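Local coordinates for uncharacterized protein (Tetranychus urticae, PDB 5UK3) that probably catalyses the bicarbonate-dependent breakdown of cyanate to ammonia and carbon dioxide, as a cyanase, at residues Lys26-Glu29 with Thr34-Gln37. Sequence-based numbering, arbitrary orientation.
Sequences KAKE and TYQQ
The backbones of helix 23-31 and the start of helix 35-42 come nearest at Lys28 and Thr34, whose CA atoms are 7.7 Å apart. No hydrogen bond crosses between the segments; the contact is carried by the Lys28 side chain. With CG anti to the backbone N (chi1 170°), its chain runs extended across the gap as far as CE, then turns at the last torsion (chi4 -61°). This sets CE over the middle of one face of the Tyr35 ring, 3.6 Å from the ring centroid, in a CH-pi contact. NZ lies 4.4 Å from the same centroid, 17° off the ring normal, as a cation-pi partner. The two side chains cross at about a right angle. Were Tyr35 an alanine, CD and CE of Lys28 would probably lose the ring they lie against, leaving the ammonium to rely on its other partners. Thr34 is the N-cap of helix 35-42 and forms a capping box with Gln37: Gln37 N donates to Thr34 OG1 (3.1 Å), and Thr34 N to Gln37 OE1 (3.1 Å). The contact joins the first two modelled helices, in the N-terminal region, which belongs to a helix-turn-helix family. Lys28 NZ also makes a weak hydrogen bond to Leu33 O. Through Glu118 of a second subunit, which forms a salt bridge with Lys28 NZ and accepts a hydrogen bond from Tyr35 N, the helix pair is joined to the neighbouring chain.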
ATOM      1  N   LYS I  26     -12.859  -1.503  32.801  1.00 84.40           N
ATOM      2  CA  LYS I  26     -12.720  -0.564  33.928  1.00 86.92           C
ATOM      3  C   LYS I  26     -13.308  -1.182  35.184  1.00 85.83           C
ATOM      4  O   LYS I  26     -12.723  -1.072  36.278  1.00 88.01           O
ATOM      5  CB  LYS I  26     -13.411   0.791  33.636  1.00 87.26           C
ATOM      6  N   ALA I  27     -14.475  -1.806  35.025  1.00 83.92           N
ATOM      7  CA  ALA I  27     -15.182  -2.463  36.138  1.00 84.32           C
ATOM      8  C   ALA I  27     -14.379  -3.608  36.724  1.00 81.87           C
ATOM      9  O   ALA I  27     -14.339  -3.774  37.946  1.00 88.05           O
ATOM     10  CB  ALA I  27     -16.547  -2.951  35.683  1.00 82.55           C
ATOM     11  N   LYS I  28     -13.716  -4.368  35.857  1.00 82.12           N
ATOM     12  CA  LYS I  28     -12.861  -5.475  36.280  1.00 86.78           C
ATOM     13  C   LYS I  28     -11.641  -5.021  37.089  1.00 93.52           C
ATOM     14  O   LYS I  28     -11.310  -5.620  38.106  1.00 93.83           O
ATOM     15  CB  LYS I  28     -12.395  -6.268  35.065  1.00 82.46           C
ATOM     16  CG  LYS I  28     -11.308  -7.279  35.375  1.00 85.73           C
ATOM     17  CD  LYS I  28     -10.731  -7.869  34.107  1.00 83.95           C
ATOM     18  CE  LYS I  28      -9.389  -8.515  34.376  1.00 81.57           C
ATOM     19  NZ  LYS I  28      -8.399  -7.527  34.875  1.00 82.66           N
ATOM     20  N   GLU I  29     -10.982  -3.960  36.634  1.00 99.68           N
ATOM     21  CA  GLU I  29      -9.802  -3.398  37.334  1.00105.12           C
ATOM     22  C   GLU I  29     -10.150  -2.895  38.757  1.00110.00           C
ATOM     23  O   GLU I  29      -9.442  -3.231  39.709  1.00117.04           O
ATOM     24  CB  GLU I  29      -9.058  -2.339  36.481  1.00108.00           C
ATOM     25  CG  GLU I  29      -8.552  -2.892  35.151  1.00112.58           C
ATOM     26  CD  GLU I  29      -7.962  -1.826  34.253  1.00119.30           C
ATOM     27  OE1 GLU I  29      -7.516  -0.782  34.778  1.00137.35           O
ATOM     28  OE2 GLU I  29      -7.906  -2.025  33.027  1.00116.24           O
ATOM     29  N   THR I  34      -8.770 -10.943  38.088  1.00 71.19           N
ATOM     30  CA  THR I  34      -7.964 -11.342  36.952  1.00 67.64           C
ATOM     31  C   THR I  34      -8.868 -12.052  35.942  1.00 64.04           C
ATOM     32  O   THR I  34      -9.943 -12.510  36.291  1.00 59.50           O
ATOM     33  CB  THR I  34      -6.821 -12.279  37.346  1.00 68.35           C
ATOM     34  OG1 THR I  34      -7.355 -13.455  37.943  1.00 68.40           O
ATOM     35  CG2 THR I  34      -5.866 -11.596  38.288  1.00 69.51           C
ATOM     36  N   TYR I  35      -8.449 -12.072  34.670  1.00 62.31           N
ATOM     37  CA  TYR I  35      -9.190 -12.760  33.620  1.00 57.81           C
ATOM     38  C   TYR I  35      -9.296 -14.237  33.994  1.00 58.16           C
ATOM     39  O   TYR I  35     -10.358 -14.821  33.851  1.00 55.53           O
ATOM     40  CB  TYR I  35      -8.542 -12.564  32.256  1.00 57.35           C
ATOM     41  CG  TYR I  35      -8.563 -11.170  31.686  1.00 56.86           C
ATOM     42  CD1 TYR I  35      -9.756 -10.595  31.176  1.00 56.47           C
ATOM     43  CD2 TYR I  35      -7.397 -10.420  31.628  1.00 58.22           C
ATOM     44  CE1 TYR I  35      -9.805  -9.296  30.643  1.00 56.02           C
ATOM     45  CE2 TYR I  35      -7.408  -9.149  31.083  1.00 61.86           C
ATOM     46  CZ  TYR I  35      -8.634  -8.578  30.577  1.00 62.27           C
ATOM     47  OH  TYR I  35      -8.562  -7.304  30.001  1.00 62.43           O
ATOM     48  N   GLN I  36      -8.206 -14.821  34.495  1.00 61.95           N
ATOM     49  CA  GLN I  36      -8.226 -16.194  35.053  1.00 66.06           C
ATOM     50  C   GLN I  36      -9.341 -16.434  36.061  1.00 63.59           C
ATOM     51  O   GLN I  36     -10.138 -17.351  35.927  1.00 61.95           O
ATOM     52  CB  GLN I  36      -6.895 -16.453  35.755  1.00 75.22           C
ATOM     53  CG  GLN I  36      -6.706 -17.834  36.392  1.00 80.28           C
ATOM     54  CD  GLN I  36      -6.619 -18.917  35.355  1.00 84.45           C
ATOM     55  OE1 GLN I  36      -5.533 -19.201  34.838  1.00 90.97           O
ATOM     56  NE2 GLN I  36      -7.769 -19.475  34.979  1.00 87.28           N
ATOM     57  N   GLN I  37      -9.404 -15.575  37.076  1.00 64.74           N
ATOM     58  CA  GLN I  37     -10.438 -15.668  38.099  1.00 68.05           C
ATOM     59  C   GLN I  37     -11.836 -15.636  37.501  1.00 66.52           C
ATOM     60  O   GLN I  37     -12.681 -16.461  37.856  1.00 67.14           O
ATOM     61  CB  GLN I  37     -10.303 -14.556  39.156  1.00 73.49           C
ATOM     62  CG  GLN I  37      -9.165 -14.796  40.156  1.00 78.09           C
ATOM     63  CD  GLN I  37      -8.705 -13.532  40.892  1.00 83.69           C
ATOM     64  OE1 GLN I  37      -9.290 -12.437  40.749  1.00 87.27           O
ATOM     65  NE2 GLN I  37      -7.641 -13.673  41.673  1.00 84.43           N
TER